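Local coordinates for transcription factor tau subunit sfc1 (Schizosaccharomyces pombe, PDB 4BJI), which helps TFIIIC activate tRNA and 5S RNA genes as part of its boxA-binding tauA domain, the piece described here being the DNA-binding domain of sfc1, at residues Phe128-Tyr140 and Met182-Pro195. Numbering follows the deposited sequence. Where two conformers were deposited one is given.
Sequences FDGKTLFPTNRVY and MREKLFALIEGEMP
Phe134 N donates an almost straight hydrogen bond (2.9 Å, 168°) to Leu189 O, joining the 128-140 loop to the C-terminal end of helix 172-189. Gly192 N reaches the same oxygen from the opposite face of its carbonyl plane. The Phe134 ring lies against the turn, CE1 3.3 Å from Gly192 CA, where a side chain would collide. Leu189 wedges under the loop, with CD2 3.7 Å from Lys131 C and CB against Pro135 CD. Deeper in, Met182 bends at its last torsion (chi3 70°), laying CE over one face of the Phe128 ring as a CH-pi contact, with SE farther above it (Met-aromatic), while Leu186 CG meets the ring's edge. Arg138 NH1 donates to Pro135 O (3.0 Å) and Asn137 O, both in the guanidinium plane, and NH2 touches Ile190 CG2 at 3.5 Å. An alanine in place of Arg138 would probably leave both carbonyls without this donor and uncover the Ile190 methyl. A water links Gly130 O to Lys185 NZ, which also forms a salt bridge with Asp147. Asp129 OD1 forms an Asx turn with Lys131 N and, with Thr132 N, an Asx motif. Ahead of strand 139-141, Leu133 and Phe134 lie over the Schellman motif at Gly192.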
ATOM      1  N   PHE A 128      -7.446   6.929  -2.690  1.00  8.55           N
ATOM      2  CA  PHE A 128      -7.861   7.839  -1.634  1.00  8.30           C
ATOM      3  C   PHE A 128      -8.099   9.202  -2.254  1.00  8.40           C
ATOM      4  O   PHE A 128      -7.128   9.896  -2.599  1.00  7.40           O
ATOM      5  CB  PHE A 128      -6.802   7.957  -0.525  1.00  9.38           C
ATOM      6  CG  PHE A 128      -7.322   8.651   0.717  1.00  8.91           C
ATOM      7  CD1 PHE A 128      -7.442  10.032   0.783  1.00 10.43           C
ATOM      8  CD2 PHE A 128      -7.714   7.893   1.820  1.00 10.87           C
ATOM      9  CE1 PHE A 128      -7.956  10.615   1.893  1.00 11.08           C
ATOM     10  CE2 PHE A 128      -8.205   8.493   2.938  1.00 13.07           C
ATOM     11  CZ  PHE A 128      -8.311   9.858   2.965  1.00 11.53           C
ATOM     12  N   ASP A 129      -9.371   9.566  -2.415  1.00  8.45           N
ATOM     13  CA  ASP A 129      -9.723  10.867  -3.042  1.00  9.32           C
ATOM     14  C   ASP A 129     -10.260  11.891  -2.047  1.00 10.64           C
ATOM     15  O   ASP A 129     -10.454  13.064  -2.396  1.00 11.18           O
ATOM     16  CB  ASP A 129     -10.656  10.706  -4.247  1.00 12.25           C
ATOM     17  CG  ASP A 129     -12.032  10.224  -3.869  1.00 14.62           C
ATOM     18  OD1 ASP A 129     -12.308  10.018  -2.666  1.00 12.31           O
ATOM     19  OD2 ASP A 129     -12.826   9.993  -4.842  1.00 17.90           O
ATOM     20  N   GLY A 130     -10.497  11.473  -0.814  1.00  9.03           N
ATOM     21  CA  GLY A 130     -11.024  12.383   0.192  1.00  9.17           C
ATOM     22  C   GLY A 130     -12.487  12.664   0.113  1.00 10.99           C
ATOM     23  O   GLY A 130     -12.985  13.496   0.890  1.00 13.44           O
ATOM     24  N   LYS A 131     -13.203  12.030  -0.810  1.00 10.85           N
ATOM     25  CA  LYS A 131     -14.598  12.388  -1.004  1.00 11.69           C
ATOM     26  C   LYS A 131     -15.532  11.261  -1.321  1.00 12.75           C
ATOM     27  O   LYS A 131     -16.763  11.405  -1.147  1.00 16.73           O
ATOM     28  CB  LYS A 131     -14.744  13.487  -2.059  1.00 18.49           C
ATOM     29  CG  LYS A 131     -14.149  13.192  -3.391  1.00 21.28           C
ATOM     30  CD  LYS A 131     -14.370  14.400  -4.315  1.00 27.71           C
ATOM     31  CE  LYS A 131     -13.834  14.175  -5.707  1.00 32.90           C
ATOM     32  NZ  LYS A 131     -14.151  15.369  -6.559  1.00 39.72           N
ATOM     33  N   THR A 132     -15.041  10.136  -1.788  1.00 14.83           N
ATOM     34  CA  THR A 132     -15.953   9.033  -2.078  1.00 17.15           C
ATOM     35  C   THR A 132     -16.427   8.362  -0.757  1.00 14.47           C
ATOM     36  O   THR A 132     -15.641   7.986   0.106  1.00 15.20           O
ATOM     37  CB  THR A 132     -15.332   8.056  -3.096  1.00 20.92           C
ATOM     38  OG1 THR A 132     -15.104   8.747  -4.336  1.00 21.91           O
ATOM     39  CG2 THR A 132     -16.313   6.933  -3.362  1.00 23.94           C
ATOM     40  N   LEU A 133     -17.755   8.278  -0.579  1.00 16.52           N
ATOM     41  CA  LEU A 133     -18.320   7.790   0.683  1.00 16.12           C
ATOM     42  C   LEU A 133     -18.198   6.270   0.861  1.00 17.40           C
ATOM     43  O   LEU A 133     -18.105   5.522  -0.102  1.00 19.23           O
ATOM     44  CB  LEU A 133     -19.795   8.179   0.772  1.00 17.22           C
ATOM     45  CG  LEU A 133     -20.096   9.673   0.655  1.00 15.30           C
ATOM     46  CD1 LEU A 133     -21.633   9.874   0.695  1.00 16.92           C
ATOM     47  CD2 LEU A 133     -19.394  10.492   1.729  1.00 17.56           C
ATOM     48  N   PHE A 134     -18.215   5.841   2.120  1.00 18.08           N
ATOM     49  CA  PHE A 134     -18.262   4.429   2.462  1.00 19.29           C
ATOM     50  C   PHE A 134     -17.138   3.595   1.858  1.00 22.90           C
ATOM     51  O   PHE A 134     -17.361   2.517   1.301  1.00 23.33           O
ATOM     52  CB  PHE A 134     -19.626   3.835   2.033  1.00 21.42           C
ATOM     53  CG  PHE A 134     -20.809   4.652   2.484  1.00 26.39           C
ATOM     54  CD1 PHE A 134     -21.020   4.906   3.825  1.00 23.90           C
ATOM     55  CD2 PHE A 134     -21.718   5.158   1.562  1.00 32.12           C
ATOM     56  CE1 PHE A 134     -22.099   5.649   4.253  1.00 30.59           C
ATOM     57  CE2 PHE A 134     -22.815   5.908   1.990  1.00 26.99           C
ATOM     58  CZ  PHE A 134     -22.994   6.153   3.333  1.00 27.44           C
ATOM     59  N   PRO A 135     -15.904   4.091   1.965  1.00 20.00           N
ATOM     60  CA  PRO A 135     -14.806   3.253   1.508  1.00 20.15           C
ATOM     61  C   PRO A 135     -14.674   2.011   2.382  1.00 22.03           C
ATOM     62  O   PRO A 135     -14.844   2.096   3.590  1.00 24.46           O
ATOM     63  CB  PRO A 135     -13.589   4.179   1.638  1.00 18.23           C
ATOM     64  CG  PRO A 135     -13.926   5.101   2.731  1.00 17.23           C
ATOM     65  CD  PRO A 135     -15.434   5.346   2.559  1.00 17.60           C
ATOM     66  N   THR A 136     -14.379   0.880   1.768  1.00 19.40           N
ATOM     67  CA  THR A 136     -14.165  -0.354   2.503  1.00 21.30           C
ATOM     68  C   THR A 136     -12.674  -0.669   2.689  1.00 21.88           C
ATOM     69  O   THR A 136     -12.305  -1.478   3.532  1.00 23.38           O
ATOM     70  CB  THR A 136     -14.792  -1.542   1.767  1.00 26.71           C
ATOM     71  OG1 THR A 136     -14.112  -1.751   0.518  1.00 30.92           O
ATOM     72  CG2 THR A 136     -16.282  -1.305   1.510  1.00 32.55           C
ATOM     73  N   ASN A 137     -11.808  -0.004   1.937  1.00 17.95           N
ATOM     74  CA  ASN A 137     -10.382  -0.244   2.034  1.00 17.29           C
ATOM     75  C   ASN A 137      -9.804   0.405   3.274  1.00 15.07           C
ATOM     76  O   ASN A 137     -10.212   1.513   3.645  1.00 17.47           O
ATOM     77  CB  ASN A 137      -9.729   0.371   0.803  1.00 20.14           C
ATOM     78  CG  ASN A 137      -8.299  -0.004   0.665  1.00 19.07           C
ATOM     79  OD1 ASN A 137      -7.895  -1.133   1.021  1.00 18.43           O
ATOM     80  ND2 ASN A 137      -7.499   0.938   0.167  1.00 15.46           N
ATOM     81  N   ARG A 138      -8.845  -0.270   3.909  1.00 16.08           N
ATOM     82  CA  ARG A 138      -8.210   0.333   5.079  1.00 16.73           C
ATOM     83  C   ARG A 138      -6.706   0.456   4.944  1.00 14.17           C
ATOM     84  O   ARG A 138      -6.056   0.907   5.869  1.00 14.70           O
ATOM     85  CB  ARG A 138      -8.545  -0.438   6.354  1.00 21.28           C
ATOM     86  CG  ARG A 138     -10.048  -0.369   6.728  1.00 22.68           C
ATOM     87  CD  ARG A 138     -10.457   1.032   7.259  1.00 24.37           C
ATOM     88  NE  ARG A 138     -11.874   1.074   7.642  1.00 27.56           N
ATOM     89  CZ  ARG A 138     -12.863   1.408   6.818  1.00 33.80           C
ATOM     90  NH1 ARG A 138     -12.600   1.741   5.557  1.00 30.27           N
ATOM     91  NH2 ARG A 138     -14.118   1.401   7.249  1.00 36.57           N
ATOM     92  N   VAL A 139      -6.148   0.042   3.810  1.00 11.92           N
ATOM     93  CA  VAL A 139      -4.710   0.198   3.567  1.00 11.19           C
ATOM     94  C   VAL A 139      -4.537   0.917   2.233  1.00 10.77           C
ATOM     95  O   VAL A 139      -4.999   0.432   1.212  1.00 13.42           O
ATOM     96  CB  VAL A 139      -3.934  -1.135   3.516  1.00 12.71           C
ATOM     97  CG1 VAL A 139      -2.455  -0.879   3.330  1.00 11.15           C
ATOM     98  CG2 VAL A 139      -4.178  -1.948   4.772  1.00 21.40           C
ATOM     99  N   TYR A 140      -3.930   2.104   2.265  1.00  7.47           N
ATOM    100  CA  TYR A 140      -3.755   2.940   1.074  1.00  7.43           C
ATOM    101  C   TYR A 140      -2.286   3.121   0.794  1.00  7.50           C
ATOM    102  O   TYR A 140      -1.516   3.477   1.690  1.00  8.90           O
ATOM    103  CB  TYR A 140      -4.405   4.306   1.267  1.00  7.90           C
ATOM    104  CG  TYR A 140      -5.906   4.228   1.367  1.00  8.11           C
ATOM    105  CD1 TYR A 140      -6.525   4.054   2.589  1.00  9.40           C
ATOM    106  CD2 TYR A 140      -6.684   4.312   0.243  1.00  8.70           C
ATOM    107  CE1 TYR A 140      -7.898   3.973   2.683  1.00 11.34           C
ATOM    108  CE2 TYR A 140      -8.059   4.235   0.333  1.00 10.78           C
ATOM    109  CZ  TYR A 140      -8.645   4.078   1.549  1.00 12.47           C
ATOM    110  OH  TYR A 140     -10.054   3.996   1.612  1.00 16.19           O
HETATM  111  N   MSE A 182      -5.708  11.944   6.709  1.00  8.63           N
HETATM  112  CA  MSE A 182      -6.412  10.811   6.105  1.00  8.51           C
HETATM  113  C   MSE A 182      -7.397  10.187   7.101  1.00 10.54           C
HETATM  114  O   MSE A 182      -8.547   9.865   6.744  1.00 11.59           O
HETATM  115  CB  MSE A 182      -5.404   9.773   5.605  1.00  8.80           C
HETATM  116  CG  MSE A 182      -4.554  10.323   4.444  1.00 10.16           C
HETATM  117 SE   MSE A 182      -3.159   9.133   3.885  1.00  8.73          SE
HETATM  118  CE  MSE A 182      -4.272   7.799   3.092  1.00 11.30           C
ATOM    119  N   ARG A 183      -6.957   9.981   8.340  1.00 12.76           N
ATOM    120  CA  ARG A 183      -7.809   9.340   9.343  1.00 13.56           C
ATOM    121  C   ARG A 183      -9.058  10.181   9.575  1.00 17.52           C
ATOM    122  O   ARG A 183     -10.176   9.674   9.603  1.00 14.89           O
ATOM    123  CB  ARG A 183      -7.051   9.162  10.648  1.00 15.93           C
ATOM    124  CG  ARG A 183      -7.861   8.399  11.687  1.00 18.39           C
ATOM    125  CD  ARG A 183      -7.104   8.393  12.991  1.00 22.87           C
ATOM    126  NE  ARG A 183      -6.986   9.768  13.460  1.00 35.28           N
ATOM    127  CZ  ARG A 183      -5.938  10.272  14.105  1.00 56.76           C
ATOM    128  NH1 ARG A 183      -4.882   9.519  14.385  1.00 60.30           N
ATOM    129  NH2 ARG A 183      -5.952  11.547  14.472  1.00 60.00           N
ATOM    130  N   GLU A 184      -8.871  11.480   9.726  1.00 13.21           N
ATOM    131  CA  GLU A 184     -10.011  12.376   9.957  1.00 16.88           C
ATOM    132  C   GLU A 184     -10.988  12.310   8.796  1.00 15.37           C
ATOM    133  O   GLU A 184     -12.205  12.205   8.998  1.00 16.52           O
ATOM    134  CB  GLU A 184      -9.543  13.812  10.120  1.00 15.64           C
ATOM    135  CG  GLU A 184     -10.686  14.749  10.529  1.00 15.92           C
ATOM    136  CD  GLU A 184     -11.169  14.472  11.950  1.00 18.51           C
ATOM    137  OE1 GLU A 184     -10.326  14.140  12.832  1.00 19.90           O
ATOM    138  OE2 GLU A 184     -12.391  14.495  12.164  1.00 21.47           O
ATOM    139  N   LYS A 185     -10.484  12.345   7.566  1.00 12.36           N
ATOM    140  CA  LYS A 185     -11.389  12.276   6.411  1.00 12.54           C
ATOM    141  C   LYS A 185     -12.106  10.923   6.405  1.00 13.44           C
ATOM    142  O   LYS A 185     -13.338  10.859   6.188  1.00 13.33           O
ATOM    143  CB  LYS A 185     -10.642  12.554   5.116  1.00  9.73           C
ATOM    144  CG  LYS A 185     -10.167  13.981   4.965  1.00 11.59           C
ATOM    145  CD  LYS A 185      -9.922  14.355   3.523  1.00 13.81           C
ATOM    146  CE  LYS A 185      -9.463  15.804   3.392  1.00 13.87           C
ATOM    147  NZ  LYS A 185      -9.472  16.231   2.019  1.00 13.88           N
ATOM    148  N   LEU A 186     -11.387   9.832   6.654  1.00 13.28           N
ATOM    149  CA  LEU A 186     -12.058   8.529   6.715  1.00 15.40           C
ATOM    150  C   LEU A 186     -13.165   8.454   7.779  1.00 20.84           C
ATOM    151  O   LEU A 186     -14.221   7.841   7.538  1.00 21.24           O
ATOM    152  CB  LEU A 186     -11.022   7.436   6.971  1.00 14.86           C
ATOM    153  CG  LEU A 186     -10.144   7.111   5.781  1.00 14.76           C
ATOM    154  CD1 LEU A 186      -9.018   6.196   6.241  1.00 16.70           C
ATOM    155  CD2 LEU A 186     -10.943   6.445   4.674  1.00 17.30           C
ATOM    156  N   PHE A 187     -12.942   9.056   8.943  1.00 17.14           N
ATOM    157  CA  PHE A 187     -13.959   9.019  10.017  1.00 21.89           C
ATOM    158  C   PHE A 187     -15.294   9.426   9.420  1.00 24.74           C
ATOM    159  O   PHE A 187     -16.362   8.863   9.729  1.00 24.24           O
ATOM    160  CB  PHE A 187     -13.698  10.054  11.115  1.00 26.47           C
ATOM    161  CG  PHE A 187     -12.597   9.720  12.081  1.00 40.79           C
ATOM    162  CD1 PHE A 187     -12.346   8.424  12.496  1.00 44.84           C
ATOM    163  CD2 PHE A 187     -11.838  10.751  12.617  1.00 45.46           C
ATOM    164  CE1 PHE A 187     -11.328   8.166  13.422  1.00 46.04           C
ATOM    165  CE2 PHE A 187     -10.825  10.501  13.532  1.00 54.59           C
ATOM    166  CZ  PHE A 187     -10.573   9.207  13.936  1.00 50.95           C
ATOM    167  N   ALA A 188     -15.242  10.467   8.596  1.00 17.85           N
ATOM    168  CA  ALA A 188     -16.445  11.062   8.042  1.00 20.44           C
ATOM    169  C   ALA A 188     -16.977  10.244   6.882  1.00 19.25           C
ATOM    170  O   ALA A 188     -18.157   9.921   6.834  1.00 18.95           O
ATOM    171  CB  ALA A 188     -16.177  12.488   7.584  1.00 17.98           C
ATOM    172  N   LEU A 189     -16.098   9.909   5.955  1.00 14.42           N
ATOM    173  CA  LEU A 189     -16.498   9.178   4.758  1.00 16.99           C
ATOM    174  C   LEU A 189     -17.188   7.847   5.120  1.00 16.78           C
ATOM    175  O   LEU A 189     -18.161   7.467   4.476  1.00 18.03           O
ATOM    176  CB  LEU A 189     -15.285   8.936   3.844  1.00 13.45           C
ATOM    177  CG  LEU A 189     -14.619  10.242   3.327  1.00 12.66           C
ATOM    178  CD1 LEU A 189     -13.300   9.926   2.692  1.00 14.15           C
ATOM    179  CD2 LEU A 189     -15.562  10.984   2.330  1.00 12.75           C
ATOM    180  N   ILE A 190     -16.668   7.138   6.126  1.00 19.73           N
ATOM    181  CA  ILE A 190     -17.262   5.845   6.480  1.00 19.96           C
ATOM    182  C   ILE A 190     -18.642   6.034   7.116  1.00 25.83           C
ATOM    183  O   ILE A 190     -19.452   5.095   7.114  1.00 30.41           O
ATOM    184  CB  ILE A 190     -16.344   4.990   7.393  1.00 25.56           C
ATOM    185  CG1 ILE A 190     -16.188   5.641   8.758  1.00 34.89           C
ATOM    186  CG2 ILE A 190     -14.990   4.749   6.727  1.00 24.53           C
ATOM    187  CD1 ILE A 190     -15.318   4.818   9.702  1.00 48.38           C
ATOM    188  N   GLU A 191     -18.919   7.232   7.637  1.00 20.36           N
ATOM    189  CA  GLU A 191     -20.251   7.558   8.196  1.00 24.08           C
ATOM    190  C   GLU A 191     -21.215   8.127   7.152  1.00 26.10           C
ATOM    191  O   GLU A 191     -22.362   8.446   7.471  1.00 29.10           O
ATOM    192  CB  GLU A 191     -20.126   8.590   9.325  1.00 25.81           C
ATOM    193  CG  GLU A 191     -19.475   8.069  10.604  1.00 42.81           C
ATOM    194  CD  GLU A 191     -20.229   6.904  11.210  1.00 65.70           C
ATOM    195  OE1 GLU A 191     -21.479   6.912  11.159  1.00 69.83           O
ATOM    196  OE2 GLU A 191     -19.570   5.978  11.731  1.00 74.13           O
ATOM    197  N   GLY A 192     -20.762   8.249   5.909  1.00 20.47           N
ATOM    198  CA  GLY A 192     -21.565   8.847   4.858  1.00 20.20           C
ATOM    199  C   GLY A 192     -21.602  10.364   4.856  1.00 17.41           C
ATOM    200  O   GLY A 192     -22.525  10.968   4.292  1.00 18.72           O
ATOM    201  N   GLU A 193     -20.577  10.981   5.450  1.00 18.92           N
ATOM    202  CA  GLU A 193     -20.453  12.443   5.504  1.00 19.13           C
ATOM    203  C   GLU A 193     -19.217  12.976   4.775  1.00 19.99           C
ATOM    204  O   GLU A 193     -18.161  12.345   4.774  1.00 17.41           O
ATOM    205  CB  GLU A 193     -20.412  12.905   6.969  1.00 23.61           C
ATOM    206  CG  GLU A 193     -21.679  12.468   7.699  1.00 38.69           C
ATOM    207  CD  GLU A 193     -21.692  12.781   9.178  1.00 52.98           C
ATOM    208  OE1 GLU A 193     -20.623  13.062   9.761  1.00 53.69           O
ATOM    209  OE2 GLU A 193     -22.800  12.732   9.758  1.00 48.70           O
HETATM  210  N   MSE A 194     -19.346  14.153   4.173  1.00 22.32           N
HETATM  211  CA  MSE A 194     -18.194  14.833   3.606  0.66 22.77           C
HETATM  212  C   MSE A 194     -17.361  15.424   4.732  1.00 19.63           C
HETATM  213  O   MSE A 194     -17.902  15.994   5.693  1.00 21.86           O
HETATM  214  CB  MSE A 194     -18.629  15.936   2.642  0.66 26.30           C
HETATM  215  CG  MSE A 194     -19.092  15.410   1.301  0.66 26.47           C
HETATM  216 SE   MSE A 194     -17.631  14.497   0.358  0.66 28.76          SE
HETATM  217  CE  MSE A 194     -16.401  15.940   0.287  0.66 16.44           C
ATOM    218  N   PRO A 195     -16.044  15.272   4.641  1.00 16.38           N
ATOM    219  CA  PRO A 195     -15.176  15.863   5.666  1.00 17.38           C
ATOM    220  C   PRO A 195     -15.383  17.366   5.715  1.00 21.30           C
ATOM    221  O   PRO A 195     -15.640  17.984   4.688  1.00 21.85           O
ATOM    222  CB  PRO A 195     -13.753  15.501   5.201  1.00 16.44           C
ATOM    223  CG  PRO A 195     -13.940  14.322   4.309  1.00 18.52           C
ATOM    224  CD  PRO A 195     -15.297  14.453   3.676  1.00 16.47           C
TER
HETATM  225  O   HOH W   1     -12.349  16.044   1.402  1.00 19.96           O